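Local coordinates for TraI domain-containing protein (Salmonella typhi, PDB 2IPQ) that is of unknown function but is probably the C-terminal domain of a TraI-like nickase or helicase of conjugal DNA transfer, at residues A[35-48]-A[107-119]. Sequence-based numbering, arbitrary orientation. Where two conformers were deposited one is given.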
# COMPACT_ATOMS: atom_id res chain seq x y z
N LEU A 35 -7.32 -1.64 -2.78
CA LEU A 35 -8.13 -2.37 -1.79
C LEU A 35 -8.47 -3.77 -2.30
O LEU A 35 -8.83 -3.93 -3.48
CB LEU A 35 -9.41 -1.61 -1.51
CG LEU A 35 -9.22 -0.54 -0.44
CD1 LEU A 35 -8.55 0.69 -1.02
CD2 LEU A 35 -10.53 -0.19 0.27
N THR A 36 -8.38 -4.76 -1.42
CA THR A 36 -8.68 -6.14 -1.81
C THR A 36 -9.06 -7.05 -0.66
O THR A 36 -8.27 -7.29 0.22
CB THR A 36 -7.49 -6.82 -2.51
OG1 THR A 36 -6.92 -5.91 -3.46
CG2 THR A 36 -7.95 -8.08 -3.23
N CYS A 37 -10.30 -7.53 -0.67
CA CYS A 37 -10.77 -8.60 0.22
C CYS A 37 -10.37 -8.44 1.69
O CYS A 37 -9.95 -9.41 2.31
CB CYS A 37 -10.30 -9.96 -0.29
SG CYS A 37 -10.99 -10.42 -1.89
N GLY A 38 -10.50 -7.22 2.22
CA GLY A 38 -10.30 -6.97 3.63
C GLY A 38 -9.00 -6.27 3.91
O GLY A 38 -8.69 -5.96 5.05
N PHE A 39 -8.23 -6.00 2.85
CA PHE A 39 -6.87 -5.51 3.00
C PHE A 39 -6.59 -4.34 2.08
O PHE A 39 -7.24 -4.18 1.02
CB PHE A 39 -5.87 -6.64 2.72
CG PHE A 39 -5.82 -7.67 3.81
CD1 PHE A 39 -5.16 -7.41 5.00
CD2 PHE A 39 -6.46 -8.89 3.66
CE1 PHE A 39 -5.13 -8.35 6.03
CE2 PHE A 39 -6.43 -9.84 4.66
CZ PHE A 39 -5.76 -9.57 5.85
N VAL A 40 -5.63 -3.51 2.48
CA VAL A 40 -5.07 -2.53 1.59
C VAL A 40 -3.72 -3.04 1.10
O VAL A 40 -2.85 -3.29 1.89
CB VAL A 40 -4.91 -1.18 2.29
CG1 VAL A 40 -4.26 -0.13 1.31
CG2 VAL A 40 -6.30 -0.68 2.80
N PHE A 41 -3.56 -3.20 -0.20
CA PHE A 41 -2.27 -3.57 -0.75
C PHE A 41 -1.48 -2.32 -1.12
O PHE A 41 -1.95 -1.48 -1.87
CB PHE A 41 -2.47 -4.44 -2.00
CG PHE A 41 -1.20 -4.76 -2.74
CD1 PHE A 41 -0.41 -5.84 -2.35
CD2 PHE A 41 -0.80 -4.00 -3.85
CE1 PHE A 41 0.77 -6.15 -3.04
CE2 PHE A 41 0.38 -4.31 -4.54
CZ PHE A 41 1.16 -5.38 -4.13
N ILE A 42 -0.27 -2.20 -0.60
CA ILE A 42 0.57 -1.09 -1.01
C ILE A 42 1.83 -1.63 -1.69
O ILE A 42 2.63 -2.42 -1.13
CB ILE A 42 0.89 -0.14 0.18
CG1 ILE A 42 1.84 -0.83 1.14
CG2 ILE A 42 -0.41 0.28 0.94
CD1 ILE A 42 2.13 -0.03 2.44
N SER A 43 2.04 -1.20 -2.91
CA SER A 43 3.10 -1.80 -3.66
C SER A 43 4.43 -1.12 -3.32
O SER A 43 4.47 0.06 -3.03
CB SER A 43 2.80 -1.82 -5.15
OG SER A 43 3.06 -0.57 -5.67
N VAL A 44 5.49 -1.90 -3.33
CA VAL A 44 6.85 -1.41 -3.06
C VAL A 44 7.76 -1.73 -4.24
O VAL A 44 7.66 -2.81 -4.83
CB VAL A 44 7.49 -1.95 -1.74
CG1 VAL A 44 6.46 -2.21 -0.64
CG2 VAL A 44 8.26 -3.15 -2.00
N PRO A 45 8.64 -0.80 -4.60
CA PRO A 45 8.94 0.45 -3.91
C PRO A 45 7.96 1.62 -4.18
O PRO A 45 8.11 2.67 -3.59
CB PRO A 45 10.32 0.80 -4.46
CG PRO A 45 10.21 0.36 -5.90
CD PRO A 45 9.47 -0.96 -5.81
N GLY A 46 6.98 1.45 -5.07
CA GLY A 46 6.11 2.56 -5.51
C GLY A 46 5.55 3.44 -4.38
O GLY A 46 5.57 4.66 -4.48
N VAL A 47 5.06 2.85 -3.30
CA VAL A 47 4.40 3.67 -2.27
C VAL A 47 5.41 4.54 -1.50
O VAL A 47 5.09 5.62 -1.02
CB VAL A 47 3.63 2.81 -1.26
CG1 VAL A 47 4.61 1.96 -0.46
CG2 VAL A 47 2.88 3.74 -0.27
N PHE A 48 6.65 4.07 -1.38
CA PHE A 48 7.69 4.84 -0.71
C PHE A 48 8.22 5.95 -1.60
O PHE A 48 8.50 7.05 -1.14
CB PHE A 48 8.81 3.91 -0.28
CG PHE A 48 8.39 2.92 0.78
CD1 PHE A 48 7.89 3.35 2.00
CD2 PHE A 48 8.51 1.55 0.54
CE1 PHE A 48 7.49 2.44 2.98
CE2 PHE A 48 8.12 0.63 1.50
CZ PHE A 48 7.61 1.07 2.73
N LYS A 107 3.43 -7.38 -12.77
CA LYS A 107 3.55 -8.11 -11.53
C LYS A 107 4.17 -7.21 -10.49
O LYS A 107 5.17 -6.54 -10.76
CB LYS A 107 4.38 -9.36 -11.75
CG LYS A 107 3.70 -10.57 -11.17
CD LYS A 107 3.39 -11.54 -12.22
CE LYS A 107 2.10 -12.27 -11.90
NZ LYS A 107 1.36 -12.56 -13.19
N LEU A 108 3.55 -7.17 -9.31
CA LEU A 108 3.96 -6.27 -8.26
C LEU A 108 4.11 -7.08 -6.96
O LEU A 108 3.55 -8.16 -6.83
CB LEU A 108 2.84 -5.24 -8.02
CG LEU A 108 2.39 -4.27 -9.10
CD1 LEU A 108 1.20 -3.48 -8.53
CD2 LEU A 108 3.55 -3.36 -9.50
N THR A 109 4.86 -6.53 -6.02
CA THR A 109 4.91 -7.06 -4.65
C THR A 109 4.74 -5.90 -3.66
O THR A 109 5.00 -4.75 -4.00
CB THR A 109 6.17 -7.96 -4.35
OG1 THR A 109 6.99 -7.38 -3.35
CG2 THR A 109 6.99 -8.23 -5.57
N GLY A 110 4.30 -6.22 -2.45
CA GLY A 110 4.15 -5.21 -1.43
C GLY A 110 3.43 -5.74 -0.23
O GLY A 110 3.28 -6.94 -0.06
N TYR A 111 2.95 -4.83 0.60
CA TYR A 111 2.44 -5.14 1.91
C TYR A 111 0.95 -5.26 1.83
O TYR A 111 0.32 -4.61 1.00
CB TYR A 111 2.80 -3.99 2.85
CG TYR A 111 4.28 -3.87 3.15
CD1 TYR A 111 5.05 -2.83 2.58
CD2 TYR A 111 4.91 -4.77 3.99
CE1 TYR A 111 6.45 -2.72 2.87
CE2 TYR A 111 6.28 -4.67 4.29
CZ TYR A 111 7.04 -3.65 3.73
OH TYR A 111 8.39 -3.58 4.03
N LEU A 112 0.38 -6.09 2.69
CA LEU A 112 -1.05 -6.03 3.00
C LEU A 112 -1.30 -5.39 4.35
O LEU A 112 -0.68 -5.74 5.34
CB LEU A 112 -1.64 -7.44 3.00
CG LEU A 112 -1.75 -8.12 1.63
CD1 LEU A 112 -2.43 -9.43 1.85
CD2 LEU A 112 -2.56 -7.29 0.71
N ILE A 113 -2.23 -4.45 4.41
CA ILE A 113 -2.57 -3.83 5.69
C ILE A 113 -4.07 -3.94 5.92
O ILE A 113 -4.86 -3.56 5.06
CB ILE A 113 -2.20 -2.34 5.62
CG1 ILE A 113 -0.68 -2.20 5.42
CG2 ILE A 113 -2.74 -1.57 6.85
CD1 ILE A 113 -0.29 -0.91 4.76
N LYS A 114 -4.45 -4.45 7.09
CA LYS A 114 -5.85 -4.61 7.45
C LYS A 114 -6.58 -3.31 7.25
O LYS A 114 -6.09 -2.28 7.70
CB LYS A 114 -5.98 -4.98 8.92
CG LYS A 114 -5.79 -6.42 9.23
CD LYS A 114 -6.10 -6.70 10.72
CE LYS A 114 -7.57 -6.41 11.05
NZ LYS A 114 -8.02 -7.01 12.34
N MSE A 115 -7.74 -3.37 6.59
CA MSE A 115 -8.54 -2.17 6.27
C MSE A 115 -8.76 -1.25 7.46
O MSE A 115 -8.70 -0.03 7.32
CB MSE A 115 -9.92 -2.56 5.75
CG MSE A 115 -9.91 -3.53 4.61
SE MSE A 115 -10.59 -2.77 2.97
CE MSE A 115 -12.31 -3.68 2.88
N SER A 116 -9.03 -1.84 8.62
CA SER A 116 -9.39 -1.08 9.79
C SER A 116 -8.20 -0.39 10.47
O SER A 116 -8.38 0.36 11.43
CB SER A 116 -10.09 -1.99 10.79
OG SER A 116 -9.20 -3.01 11.22
N GLU A 117 -6.97 -0.64 10.00
CA GLU A 117 -5.85 0.16 10.47
C GLU A 117 -5.83 1.52 9.74
O GLU A 117 -5.24 2.48 10.22
CB GLU A 117 -4.50 -0.58 10.31
CG GLU A 117 -4.39 -1.95 11.03
CD GLU A 117 -3.69 -1.91 12.41
OE1 GLU A 117 -3.66 -0.85 13.08
OE2 GLU A 117 -3.16 -2.97 12.82
N ILE A 118 -6.47 1.57 8.57
CA ILE A 118 -6.57 2.80 7.77
C ILE A 118 -7.95 3.41 7.88
O ILE A 118 -8.10 4.55 8.32
CB ILE A 118 -6.37 2.55 6.25
CG1 ILE A 118 -5.13 1.69 5.95
CG2 ILE A 118 -6.44 3.89 5.49
CD1 ILE A 118 -3.83 2.34 6.23
N TYR A 119 -8.95 2.64 7.47
CA TYR A 119 -10.32 3.12 7.38
C TYR A 119 -11.10 2.64 8.59
O TYR A 119 -11.29 3.37 9.56
CB TYR A 119 -10.99 2.55 6.13
CG TYR A 119 -10.29 2.88 4.82
CD1 TYR A 119 -9.53 1.92 4.15
CD2 TYR A 119 -10.41 4.14 4.23
CE1 TYR A 119 -8.90 2.21 2.94
CE2 TYR A 119 -9.78 4.43 3.02
CZ TYR A 119 -9.02 3.45 2.38
OH TYR A 119 -8.39 3.73 1.19
O HOH W 1 6.07 -3.92 -6.60
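Val40 and Ile113 form a hydrogen-bonded antiparallel pair, each backbone N-H bound to the other's carbonyl; Val40 N to Ile113 O measures 2.7 Å. Ile42 and Tyr111 repeat the pattern, and Val44 N continues it to Thr109 O. Water 1 then bridges Val44 O and Thr109 N, in place of a direct return bond.

On the face of Val40, Ile42, Tyr111 and Ile113, beta-branched side chains, well suited to a strand, pack beside the tyrosine. Ile42 sets CG1 between its own backbone N and carbonyl carbon (chi1 70°), which lays CG1 against Tyr111 CB at 3.7 Å and brings CD1 tightly onto Ile113 CD1 at 3.5 Å. Val44 CG1 meets the Tyr111 ring at CE1 (3.5 Å), and the edge of Phe48 reaches the same atom. Farther along, Val40 CG2 meets the edge of the Tyr119 ring at CE1, 3.9 Å away.

Phe41 and Leu112 occupy the other face. With CG anti to the backbone N (chi1 174°), the flat, apolar Phe41 ring can lie along the backbone of 109-110, its CE1 3.6 Å from Gly110 N. Gly110 suits this place because a CB would collide with Ile42 O. Leu112 CD2 lies between the CB atoms of Phe39 and Phe41.

Outside the pair, helix 4-20 covers Ile118 and Tyr119, and helix 68-77 touches Phe48. Backbone bonds thus fix the register of two inner strands of the antiparallel sheet, Phe48, Ile118 and Tyr119 carry packing against helices, and the hydroxyl of the buried Tyr111 is satisfied by Glu77 and Gln73.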